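Local coordinates for ykuJ (Bacillus subtilis, PDB 2FFG), which is of unknown function, a small protein of the DUF1797 family with two helices packed against a four-stranded antiparallel sheet, seen as a two-chain assembly, at residues Q15-A18 and P24-R27; F48-F53 and S71-E76. All coordinates share one frame; numbering follows the deposited sequence.

From the N terminus, helix 3-21 runs into a short turn and the chain comes back as strand 25-31; contact 1 closes that loop, with only five residues between its two segments. The chain then zigzags through strands 34-42, 47-54 and 57-64 before helix 67-79 ends the fold. Contact 2 opens on the third strand and closes a longer loop of seventeen residues, bringing the last helix back to the sheet. The two loops follow one another, neither nested nor crossed. Contact 1 ties the first helix to 25-31, an edge strand within this chain, contact 2 the last helix to the inner strand 47-54. They meet where Gln-15 OE1 packs 3.7 Å from Phe-48 CZ.

Contact 1: residues Q15-A18 and P24-R27; sequences QETA and PMQR
Thr-17 and Ala-18, in the last turns of helix 3-21, both meet one side chain of the returning strand, the selenomethionine at Met-25. Thr-17 touches through its methyl branch. CG2 lies anti to the backbone N, with OG1 at the position beside that N (chi1 -59°), and this division gives the residue two different jobs. CG2 sits 3.5 Å from CE of Met-25, where the two side chains cross at about a right angle. OG1 turns back into its own helix and hydrogen-bonds to the carbonyl oxygen of Ser-13, so the polar branch is engaged while the methyl does the touching. The end of Met-25 also passes near the helix backbone, its CE lying 3.7 Å from Thr-17 O.

Ala-18 comes next and meets the root of the same chain. Its CB is 4.0 Å from CB of Met-25, and here the backbones come closest, with the two CA atoms 5.4 Å apart. The short side chain permits that approach, and Ala-18 is buried while Thr-17 remains on the exposed side. Met-25 spans both neighbours because it bends at chi2 (72°) and again at chi3 (106°): CB stays against Ala-18 and the bends carry CE round to Thr-17.

Met-25 also packs on Leu-14, and its backbone pairs with Tyr-41 in the adjacent strand 34-42. Two residues along, Arg-27 forms a salt bridge through NH2 with Glu-16 OE1 of the second subunit, which puts this corner of the fold close to the dimer interface. The N-terminal helix, a short turn and the first strand thus form a local helix-strand unit, with the helix on one face of the antiparallel sheet, as in two-layer alpha-beta sandwiches.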
loop_
_atom_site.group_PDB
_atom_site.type_symbol
_atom_site.label_atom_id
_atom_site.label_comp_id
_atom_site.label_asym_id
_atom_site.label_seq_id
_atom_site.Cartn_x
_atom_site.Cartn_y
_atom_site.Cartn_z
ATOM N N GLN A 15 7.642 3.917 -5.825
ATOM C CA GLN A 15 8.901 3.915 -6.566
ATOM C C GLN A 15 9.990 3.279 -5.713
ATOM O O GLN A 15 10.819 2.515 -6.202
ATOM C CB GLN A 15 9.311 5.337 -6.962
ATOM C CG GLN A 15 9.125 6.369 -5.873
ATOM C CD GLN A 15 9.872 7.658 -6.160
ATOM O OE1 GLN A 15 9.857 8.166 -7.285
ATOM N NE2 GLN A 15 10.525 8.204 -5.131
ATOM N N GLU A 16 9.972 3.603 -4.430
ATOM C CA GLU A 16 10.935 3.067 -3.489
ATOM C C GLU A 16 10.917 1.543 -3.569
ATOM O O GLU A 16 11.962 0.891 -3.598
ATOM C CB GLU A 16 10.566 3.544 -2.084
ATOM C CG GLU A 16 11.361 2.941 -0.952
ATOM C CD GLU A 16 10.884 3.439 0.408
ATOM O OE1 GLU A 16 9.661 3.363 0.676
ATOM O OE2 GLU A 16 11.731 3.902 1.205
ATOM N N THR A 17 9.720 0.977 -3.623
ATOM C CA THR A 17 9.576 -0.468 -3.692
ATOM C C THR A 17 9.983 -1.021 -5.052
ATOM O O THR A 17 10.455 -2.152 -5.156
ATOM C CB THR A 17 8.128 -0.875 -3.382
ATOM O OG1 THR A 17 7.782 -0.415 -2.069
ATOM C CG2 THR A 17 7.968 -2.379 -3.442
ATOM N N ALA A 18 9.820 -0.216 -6.095
ATOM C CA ALA A 18 10.177 -0.642 -7.437
ATOM C C ALA A 18 11.688 -0.671 -7.669
ATOM O O ALA A 18 12.196 -1.532 -8.391
ATOM C CB ALA A 18 9.522 0.267 -8.452
ATOM N N PRO A 24 9.329 -3.099 -12.497
ATOM C CA PRO A 24 8.152 -2.228 -12.516
ATOM C C PRO A 24 7.155 -2.642 -11.449
ATOM O O PRO A 24 7.000 -3.829 -11.161
ATOM C CB PRO A 24 7.591 -2.437 -13.913
ATOM C CG PRO A 24 8.804 -2.717 -14.723
ATOM C CD PRO A 24 9.588 -3.655 -13.836
HETATM N N MSE A 25 6.490 -1.661 -10.854
HETATM C CA MSE A 25 5.500 -1.937 -9.829
HETATM C C MSE A 25 4.307 -1.017 -10.065
HETATM O O MSE A 25 4.459 0.065 -10.624
HETATM C CB MSE A 25 6.093 -1.701 -8.441
HETATM C CG MSE A 25 5.657 -2.737 -7.417
HETATM SE SE MSE A 25 6.487 -4.477 -7.702
HETATM C CE MSE A 25 7.749 -4.401 -6.238
ATOM N N GLN A 26 3.125 -1.443 -9.635
ATOM C CA GLN A 26 1.928 -0.649 -9.851
ATOM C C GLN A 26 0.919 -0.752 -8.715
ATOM O O GLN A 26 0.968 -1.678 -7.915
ATOM C CB GLN A 26 1.263 -1.109 -11.143
ATOM C CG GLN A 26 1.016 -2.600 -11.150
ATOM C CD GLN A 26 0.195 -3.055 -12.329
ATOM O OE1 GLN A 26 -0.939 -2.614 -12.512
ATOM N NE2 GLN A 26 0.758 -3.951 -13.139
ATOM N N ARG A 27 0.008 0.217 -8.651
ATOM C CA ARG A 27 -1.056 0.215 -7.656
ATOM C C ARG A 27 -2.283 0.956 -8.195
ATOM O O ARG A 27 -2.205 1.693 -9.184
ATOM C CB ARG A 27 -0.593 0.826 -6.328
ATOM C CG ARG A 27 -0.416 2.329 -6.307
ATOM C CD ARG A 27 0.312 2.746 -5.045
ATOM N NE ARG A 27 -0.486 2.589 -3.825
ATOM C CZ ARG A 27 0.021 2.566 -2.588
ATOM N NH1 ARG A 27 1.335 2.684 -2.391
ATOM N NH2 ARG A 27 -0.787 2.437 -1.539
#

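Contact 2: residues F48-F53 and S71-E76; sequences FELTVF and SIEIFE
Leu-50 reaches from the middle of strand 47-54 to helix 67-79 and meets Glu-73 and Ile-74 there with its two methyl groups. Its CG stands anti to the backbone N (chi1 -179°), which carries the branch point outward, and chi2 (77°) then sets CD1 and CD2 so that they face two consecutive residues. CD2 goes to Glu-73 and lies 3.6 Å from CG of that residue; the two side chains meet at a slant. CD1 goes to Ile-74, where it lies 3.6 Å from CG1. These two chains run alongside each other in opposite senses, each passing the other rather than butting end to end. The nearest CA atoms, those of Leu-50 and Ile-74, are still 8.2 Å apart, so the side chains fill the interval between strand and helix.

Glu-73 starts out toward the strand and then bends at chi2 (75°). The bend lets its CG methylene serve as the touching group, while the carboxylate is carried farther from Leu-50. Ile-74 leaves the helix at a tangent to the strand. CG1 is the part that can be relied on to reach Leu-50; the methyl beyond it, CD1, is placed doubtfully.

Around this pair the layer continues with Phe-48, which packs on Ile-67 and Val-70, and with Val-52 on Leu-77. Glu-73 in addition leans on Phe-64 of strand 57-64. Chemically, the contact is carbon against carbon: buried aliphatic groups join helix to sheet, and the acidic residue at the margin contributes its methylene, consistent with dispersion forces and the exclusion of water holding the two layers together here.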
loop_
_atom_site.group_PDB
_atom_site.type_symbol
_atom_site.label_atom_id
_atom_site.label_comp_id
_atom_site.label_asym_id
_atom_site.label_seq_id
_atom_site.Cartn_x
_atom_site.Cartn_y
_atom_site.Cartn_z
ATOM N N PHE A 48 6.439 7.642 -14.235
ATOM C CA PHE A 48 5.202 7.002 -13.847
ATOM C C PHE A 48 4.311 6.905 -15.068
ATOM O O PHE A 48 4.305 7.796 -15.919
ATOM C CB PHE A 48 4.484 7.823 -12.783
ATOM C CG PHE A 48 5.253 7.969 -11.507
ATOM C CD1 PHE A 48 6.334 8.838 -11.423
ATOM C CD2 PHE A 48 4.906 7.227 -10.386
ATOM C CE1 PHE A 48 7.057 8.966 -10.241
ATOM C CE2 PHE A 48 5.623 7.347 -9.200
ATOM C CZ PHE A 48 6.696 8.212 -9.126
ATOM N N GLU A 49 3.583 5.804 -15.168
ATOM C CA GLU A 49 2.648 5.622 -16.262
ATOM C C GLU A 49 1.260 5.525 -15.633
ATOM O O GLU A 49 0.971 4.605 -14.870
ATOM C CB GLU A 49 2.956 4.351 -17.041
ATOM C CG GLU A 49 2.029 4.152 -18.225
ATOM C CD GLU A 49 2.225 2.813 -18.897
ATOM O OE1 GLU A 49 2.007 1.775 -18.233
ATOM O OE2 GLU A 49 2.595 2.799 -20.087
ATOM N N LEU A 50 0.416 6.498 -15.933
ATOM C CA LEU A 50 -0.929 6.510 -15.394
ATOM C C LEU A 50 -1.934 5.932 -16.392
ATOM O O LEU A 50 -1.990 6.342 -17.549
ATOM C CB LEU A 50 -1.325 7.934 -15.031
ATOM C CG LEU A 50 -2.713 8.128 -14.419
ATOM C CD1 LEU A 50 -2.715 7.703 -12.959
ATOM C CD2 LEU A 50 -3.106 9.587 -14.535
ATOM N N THR A 51 -2.714 4.967 -15.925
ATOM C CA THR A 51 -3.740 4.324 -16.730
ATOM C C THR A 51 -5.100 4.738 -16.169
ATOM O O THR A 51 -5.383 4.535 -14.986
ATOM C CB THR A 51 -3.571 2.797 -16.682
ATOM O OG1 THR A 51 -2.310 2.452 -17.270
ATOM C CG2 THR A 51 -4.677 2.105 -17.446
ATOM N N VAL A 52 -5.925 5.342 -17.025
ATOM C CA VAL A 52 -7.248 5.829 -16.643
ATOM C C VAL A 52 -8.335 4.923 -17.217
ATOM O O VAL A 52 -8.481 4.800 -18.435
ATOM C CB VAL A 52 -7.479 7.260 -17.181
ATOM C CG1 VAL A 52 -8.786 7.824 -16.629
ATOM C CG2 VAL A 52 -6.291 8.146 -16.831
ATOM N N PHE A 53 -9.120 4.311 -16.342
ATOM C CA PHE A 53 -10.156 3.394 -16.802
ATOM C C PHE A 53 -11.435 4.065 -17.297
ATOM O O PHE A 53 -11.802 5.163 -16.869
ATOM C CB PHE A 53 -10.485 2.389 -15.686
ATOM C CG PHE A 53 -9.281 1.620 -15.197
ATOM C CD1 PHE A 53 -8.614 0.736 -16.043
ATOM C CD2 PHE A 53 -8.779 1.825 -13.911
ATOM C CE1 PHE A 53 -7.460 0.070 -15.617
ATOM C CE2 PHE A 53 -7.625 1.166 -13.472
ATOM C CZ PHE A 53 -6.964 0.288 -14.326
ATOM N N SER A 71 0.707 12.982 -9.364
ATOM C CA SER A 71 -0.125 13.047 -8.173
ATOM C C SER A 71 -1.297 14.003 -8.366
ATOM O O SER A 71 -2.420 13.727 -7.947
ATOM C CB SER A 71 0.702 13.507 -6.976
ATOM O OG SER A 71 1.661 12.531 -6.588
ATOM N N ILE A 72 -1.021 15.137 -8.998
ATOM C CA ILE A 72 -2.025 16.156 -9.251
ATOM C C ILE A 72 -3.109 15.620 -10.173
ATOM O O ILE A 72 -4.306 15.803 -9.939
ATOM C CB ILE A 72 -1.359 17.395 -9.882
ATOM C CG1 ILE A 72 -0.497 18.080 -8.824
ATOM C CG2 ILE A 72 -2.402 18.335 -10.464
ATOM C CD1 ILE A 72 0.487 19.114 -9.367
ATOM N N GLU A 73 -2.665 14.958 -11.229
ATOM C CA GLU A 73 -3.556 14.375 -12.212
ATOM C C GLU A 73 -4.449 13.346 -11.525
ATOM O O GLU A 73 -5.665 13.311 -11.747
ATOM C CB GLU A 73 -2.717 13.712 -13.306
ATOM C CG GLU A 73 -3.499 13.126 -14.466
ATOM C CD GLU A 73 -4.031 14.185 -15.409
ATOM O OE1 GLU A 73 -3.355 15.220 -15.592
ATOM O OE2 GLU A 73 -5.119 13.963 -15.983
ATOM N N ILE A 74 -3.849 12.507 -10.687
ATOM C CA ILE A 74 -4.624 11.496 -9.983
ATOM C C ILE A 74 -5.664 12.173 -9.099
ATOM O O ILE A 74 -6.836 11.797 -9.097
ATOM C CB ILE A 74 -3.740 10.594 -9.113
ATOM C CG1 ILE A 74 -2.768 9.804 -9.994
ATOM C CG2 ILE A 74 -4.612 9.612 -8.341
ATOM C CD1 ILE A 74 -2.389 10.313 -11.395
ATOM N N PHE A 75 -5.229 13.184 -8.359
ATOM C CA PHE A 75 -6.113 13.923 -7.469
ATOM C C PHE A 75 -7.333 14.474 -8.211
ATOM O O PHE A 75 -8.476 14.198 -7.846
ATOM C CB PHE A 75 -5.346 15.074 -6.809
ATOM C CG PHE A 75 -6.193 15.933 -5.913
ATOM C CD1 PHE A 75 -6.488 15.529 -4.611
ATOM C CD2 PHE A 75 -6.738 17.124 -6.383
ATOM C CE1 PHE A 75 -7.316 16.300 -3.788
ATOM C CE2 PHE A 75 -7.567 17.903 -5.569
ATOM C CZ PHE A 75 -7.854 17.484 -4.267
ATOM N N GLU A 76 -7.087 15.248 -9.263
ATOM C CA GLU A 76 -8.182 15.834 -10.020
ATOM C C GLU A 76 -9.106 14.760 -10.593
ATOM O O GLU A 76 -10.316 14.947 -10.703
ATOM C CB GLU A 76 -7.621 16.730 -11.134
ATOM C CG GLU A 76 -6.703 17.832 -10.604
ATOM C CD GLU A 76 -6.334 18.878 -11.651
ATOM O OE1 GLU A 76 -6.302 18.547 -12.852
ATOM O OE2 GLU A 76 -6.055 20.039 -11.277
#